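Local coordinates for protein plasmid stabilization system (Mesorhizobium opportunistum, PDB 5CEG) that probably acts as the toxin of a ParDE-type toxin-antitoxin system, as a RelE-family member bound here to a chain of another protein, at residues 75-80 with 84-89; 56-61 with 101-106. One frame throughout, in Å; residues are numbered along the deposited sequence. Where two conformers were deposited one is given.

Interaction 1. Residues 75-80 with 84-89; sequences ARMLVE and VLLYET
R76 and Y87 face each other on neighbouring strands of an antiparallel beta hairpin; R76 CB lies over one face of the tyrosine ring, toward its rim, and CD lies near CZ and OH. R76 CB sits 3.8 Å from the ring centroid, 20° off the normal, a CH-pi contact. In Y87 a chi1 of 80° tucks CG in above the main chain, between N and C, which swings the ring toward R76; the guanidinium and ring planes end up 23° apart. The main chains meet through two hydrogen-bonded pairs, R76 with Y87 and L78 with L85, the shortest bond being L85 N to L78 O at 2.7 Å. Packing is tightest on the other face, where M77 CG presses against V84 CG1 at 3.3 Å, shorter than two aliphatic carbons normally allow. M77 CE folds back at chi3 to lie 4.0 Å from L86 CD2. By contrast, the R76–T89 end is hydrated. One water accepts from R76 NE and T89 N. A second lies in the guanidinium plane, accepting a hydrogen bond from R76 NH2 at 2.7 Å and donating one to T89 OG1, which also bonds P91 O. Protein atoms hold other polar ends: R76 NH1 binds G65 O, while Y87 OH bonds both P62 O and G65 N. L78 and Y87 touch helix 41-60 through R54 and L58, whereas M77 and L86 on the opposite face meet the chain of another protein. The hairpin lies mid-sheet, with strand 66-67 beside 76-80 and strand 100-108 beside 83-90.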
# COMPACT_ATOMS: atom_id res chain seq x y z
N ALA B 75 28.57 2.29 3.64
CA ALA B 75 27.76 1.33 2.89
C ALA B 75 27.49 1.78 1.46
O ALA B 75 27.28 2.97 1.18
CB ALA B 75 26.43 1.07 3.61
N ARG B 76 27.48 0.80 0.56
CA ARG B 76 27.13 0.98 -0.84
C ARG B 76 26.14 -0.10 -1.21
O ARG B 76 26.14 -1.20 -0.66
CB ARG B 76 28.37 0.89 -1.74
CG ARG B 76 29.31 2.07 -1.64
CD ARG B 76 30.58 1.80 -2.45
NE ARG B 76 31.53 2.92 -2.39
CZ ARG B 76 31.51 3.96 -3.22
NH1 ARG B 76 30.59 4.05 -4.19
NH2 ARG B 76 32.41 4.92 -3.10
N MET B 77 25.28 0.20 -2.18
CA MET B 77 24.26 -0.75 -2.59
C MET B 77 24.38 -1.00 -4.09
O MET B 77 24.48 -0.06 -4.87
CB MET B 77 22.87 -0.21 -2.23
CG MET B 77 21.74 -0.96 -2.83
SD MET B 77 20.16 -0.22 -2.35
CE MET B 77 20.25 -0.32 -0.57
N LEU B 78 24.41 -2.27 -4.47
CA LEU B 78 24.41 -2.65 -5.88
C LEU B 78 23.25 -3.60 -6.09
O LEU B 78 23.13 -4.60 -5.39
CB LEU B 78 25.76 -3.27 -6.27
CG LEU B 78 26.06 -3.51 -7.75
CD1 LEU B 78 25.99 -2.22 -8.56
CD2 LEU B 78 27.42 -4.17 -7.90
N VAL B 79 22.37 -3.29 -7.04
CA VAL B 79 21.17 -4.10 -7.24
C VAL B 79 21.41 -5.20 -8.28
O VAL B 79 22.04 -4.97 -9.32
CB VAL B 79 19.96 -3.21 -7.66
CG1 VAL B 79 18.73 -4.07 -7.99
CG2 VAL B 79 19.63 -2.23 -6.57
N GLU B 80 20.94 -6.40 -7.96
CA GLU B 80 20.86 -7.52 -8.89
C GLU B 80 19.51 -8.17 -8.65
O GLU B 80 19.38 -9.10 -7.85
CB GLU B 80 22.02 -8.51 -8.68
CG GLU B 80 21.98 -9.73 -9.59
CD GLU B 80 21.99 -9.36 -11.06
OE1 GLU B 80 22.79 -8.47 -11.44
OE2 GLU B 80 21.20 -9.94 -11.82
N VAL B 84 19.63 -7.16 -3.32
CA VAL B 84 20.41 -5.97 -3.10
C VAL B 84 21.72 -6.41 -2.47
O VAL B 84 21.71 -7.06 -1.42
CB VAL B 84 19.65 -4.99 -2.19
CG1 VAL B 84 20.54 -3.88 -1.75
CG2 VAL B 84 18.39 -4.46 -2.89
N LEU B 85 22.84 -6.10 -3.11
CA LEU B 85 24.14 -6.38 -2.51
C LEU B 85 24.55 -5.18 -1.67
O LEU B 85 24.61 -4.07 -2.18
CB LEU B 85 25.21 -6.65 -3.57
CG LEU B 85 25.11 -7.84 -4.53
CD1 LEU B 85 26.28 -7.80 -5.50
CD2 LEU B 85 25.11 -9.16 -3.80
N LEU B 86 24.84 -5.40 -0.39
CA LEU B 86 25.37 -4.34 0.46
C LEU B 86 26.86 -4.57 0.63
O LEU B 86 27.26 -5.66 1.01
CB LEU B 86 24.69 -4.32 1.84
CG LEU B 86 23.17 -4.17 1.87
CD1 LEU B 86 22.69 -4.22 3.32
CD2 LEU B 86 22.78 -2.86 1.20
N TYR B 87 27.67 -3.56 0.34
CA TYR B 87 29.12 -3.76 0.41
C TYR B 87 29.83 -2.46 0.78
O TYR B 87 29.23 -1.39 0.80
CB TYR B 87 29.65 -4.29 -0.93
CG TYR B 87 29.85 -3.24 -2.02
CD1 TYR B 87 28.82 -2.90 -2.89
CD2 TYR B 87 31.09 -2.63 -2.18
CE1 TYR B 87 29.02 -1.95 -3.90
CE2 TYR B 87 31.30 -1.69 -3.17
CZ TYR B 87 30.27 -1.34 -4.02
OH TYR B 87 30.50 -0.40 -5.02
N GLU B 88 31.13 -2.57 1.05
CA GLU B 88 31.96 -1.38 1.19
C GLU B 88 33.29 -1.60 0.49
O GLU B 88 33.69 -2.74 0.25
CB GLU B 88 32.21 -1.05 2.67
CG GLU B 88 32.85 -2.20 3.43
CD GLU B 88 33.22 -1.87 4.87
OE1 GLU B 88 32.84 -0.79 5.38
OE2 GLU B 88 33.89 -2.72 5.49
N THR B 89 33.97 -0.50 0.17
CA THR B 89 35.37 -0.59 -0.24
C THR B 89 36.26 -0.24 0.94
O THR B 89 35.86 0.51 1.84
CB THR B 89 35.72 0.36 -1.41
OG1 THR B 89 35.71 1.72 -0.97
CG2 THR B 89 34.76 0.18 -2.60
O HOH W 1 32.52 1.99 0.52
O HOH W 2 34.25 3.91 -1.38

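Interaction 2. Residues 56-61 with 101-106; sequences LQLADQ and VEIVRV
L58 meets the strand almost alone: its CD2 lies 3.8 Å from V101 CG1, with CG close behind, and no other residue of 56-61 comes near. With chi1 at -175°, L58 puts CG on the far side from its own N, carrying the branch off the last turn of helix 41-60 toward the sheet, where it slants across the valine. V101 answers with the methyl that is likewise anti to N. A second, looser approach, 4.3 Å from L58 CD2 to I103 CD1, is less certain because I103 was modelled in two conformers. M64 and Y87 also pack on L58, while P62 and L19 pack on V101, so this small contact belongs to the larger core between helix and sheet. Farther along the strand, V104 and R105 both face L86 and form a classic beta bulge. The charged side chains of this strand find partners other than helix 41-60: R105 pairs with D28 of helix 23-37 and with an acidic side chain of another protein, and E102 with a basic one of that protein. Segments 56-61 and 101-106 share no hydrogen bond or ion pair. Their contact is purely apolar and buried, and it depends on methyl shape and fit rather than on directional bonds.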
# COMPACT_ATOMS: atom_id res chain seq x y z
N LEU B 56 31.77 -10.15 -9.98
CA LEU B 56 32.95 -10.05 -10.84
C LEU B 56 33.06 -8.65 -11.42
O LEU B 56 34.16 -8.10 -11.50
CB LEU B 56 32.89 -11.08 -11.97
CG LEU B 56 33.12 -12.55 -11.60
CD1 LEU B 56 32.75 -13.46 -12.76
CD2 LEU B 56 34.56 -12.78 -11.17
N GLN B 57 31.93 -8.06 -11.81
CA GLN B 57 31.92 -6.67 -12.25
C GLN B 57 32.44 -5.75 -11.16
O GLN B 57 33.20 -4.81 -11.40
CB GLN B 57 30.51 -6.20 -12.63
CG GLN B 57 29.98 -6.69 -13.94
CD GLN B 57 28.65 -6.02 -14.25
OE1 GLN B 57 27.81 -5.86 -13.37
NE2 GLN B 57 28.48 -5.61 -15.50
N LEU B 58 31.99 -6.01 -9.94
CA LEU B 58 32.32 -5.16 -8.81
C LEU B 58 33.81 -5.23 -8.49
O LEU B 58 34.42 -4.23 -8.12
CB LEU B 58 31.48 -5.57 -7.60
CG LEU B 58 31.58 -4.72 -6.34
CD1 LEU B 58 31.27 -3.25 -6.64
CD2 LEU B 58 30.63 -5.27 -5.29
N ALA B 59 34.41 -6.40 -8.65
CA ALA B 59 35.84 -6.52 -8.40
C ALA B 59 36.64 -5.66 -9.37
O ALA B 59 37.68 -5.10 -9.01
CB ALA B 59 36.27 -7.98 -8.50
N ASP B 60 36.14 -5.52 -10.60
CA ASP B 60 36.77 -4.69 -11.63
C ASP B 60 36.49 -3.19 -11.44
O ASP B 60 37.31 -2.34 -11.80
CB ASP B 60 36.30 -5.10 -13.03
CG ASP B 60 36.97 -6.35 -13.53
OD1 ASP B 60 37.92 -6.84 -12.89
OD2 ASP B 60 36.54 -6.85 -14.60
N GLN B 61 35.31 -2.87 -10.91
CA GLN B 61 34.92 -1.47 -10.73
C GLN B 61 34.31 -1.32 -9.35
O GLN B 61 33.09 -1.33 -9.19
CB GLN B 61 33.93 -1.02 -11.80
CG GLN B 61 34.54 -0.88 -13.21
CD GLN B 61 35.56 0.24 -13.31
OE1 GLN B 61 35.65 1.11 -12.45
NE2 GLN B 61 36.36 0.20 -14.37
N VAL B 101 37.13 -5.10 -1.70
CA VAL B 101 35.69 -4.91 -1.63
C VAL B 101 35.19 -5.99 -0.69
O VAL B 101 35.52 -7.16 -0.89
CB VAL B 101 35.03 -5.03 -3.01
CG1 VAL B 101 33.52 -5.28 -2.87
CG2 VAL B 101 35.31 -3.78 -3.82
N GLU B 102 34.42 -5.62 0.34
CA GLU B 102 33.75 -6.62 1.16
C GLU B 102 32.25 -6.59 0.92
O GLU B 102 31.62 -5.57 1.18
CB GLU B 102 34.01 -6.42 2.66
CG GLU B 102 33.22 -7.47 3.50
CD GLU B 102 33.30 -7.31 5.01
OE1 GLU B 102 34.09 -6.48 5.50
OE2 GLU B 102 32.57 -8.06 5.70
N ILE B 103 31.69 -7.68 0.42
CA ILE B 103 30.23 -7.80 0.34
C ILE B 103 29.73 -8.24 1.71
O ILE B 103 30.05 -9.32 2.20
CB ILE B 103 29.80 -8.76 -0.78
CG1 ILE B 103 30.31 -8.21 -2.12
CG2 ILE B 103 28.28 -8.91 -0.80
CD1 ILE B 103 29.93 -9.03 -3.34
N VAL B 104 28.96 -7.35 2.34
CA VAL B 104 28.55 -7.56 3.73
C VAL B 104 27.26 -8.39 3.86
O VAL B 104 27.17 -9.25 4.74
CB VAL B 104 28.41 -6.20 4.43
CG1 VAL B 104 27.94 -6.37 5.87
CG2 VAL B 104 29.76 -5.47 4.40
N ARG B 105 26.27 -8.15 2.99
CA ARG B 105 25.04 -8.96 2.94
C ARG B 105 24.55 -9.07 1.50
O ARG B 105 24.82 -8.20 0.68
CB ARG B 105 23.88 -8.36 3.75
CG ARG B 105 24.13 -8.20 5.24
CD ARG B 105 24.33 -9.53 5.94
NE ARG B 105 23.21 -10.48 5.86
CZ ARG B 105 22.37 -10.73 6.86
NH1 ARG B 105 22.46 -10.06 8.00
NH2 ARG B 105 21.44 -11.67 6.72
N VAL B 106 23.80 -10.13 1.25
CA VAL B 106 22.97 -10.24 0.04
C VAL B 106 21.51 -10.30 0.50
O VAL B 106 21.08 -11.27 1.13
CB VAL B 106 23.32 -11.49 -0.79
CG1 VAL B 106 22.51 -11.49 -2.09
CG2 VAL B 106 24.83 -11.53 -1.10

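Strand 83-90 joins the two contacts, whose centres lie 7 Å apart: it is half of interaction 1 and sits beside strand 100-108 of interaction 2. L86 O reaches V104 N at 2.7 Å, entering the bulge, and E88 O reaches E102 N at 3.0 Å, both probable hydrogen bonds. Y87 makes one side-chain link to the helix, its OH 3.4 Å from L58 CD1, so the ring that R76 packs against also borders the helix end. In sequence the hairpin is nested within the loop closed by 56-61 and 101-106. The sodium ion at G109, L113 and L116 is some way off, about 9 Å from the V84 side chain. Both contacts also touch the second subunit.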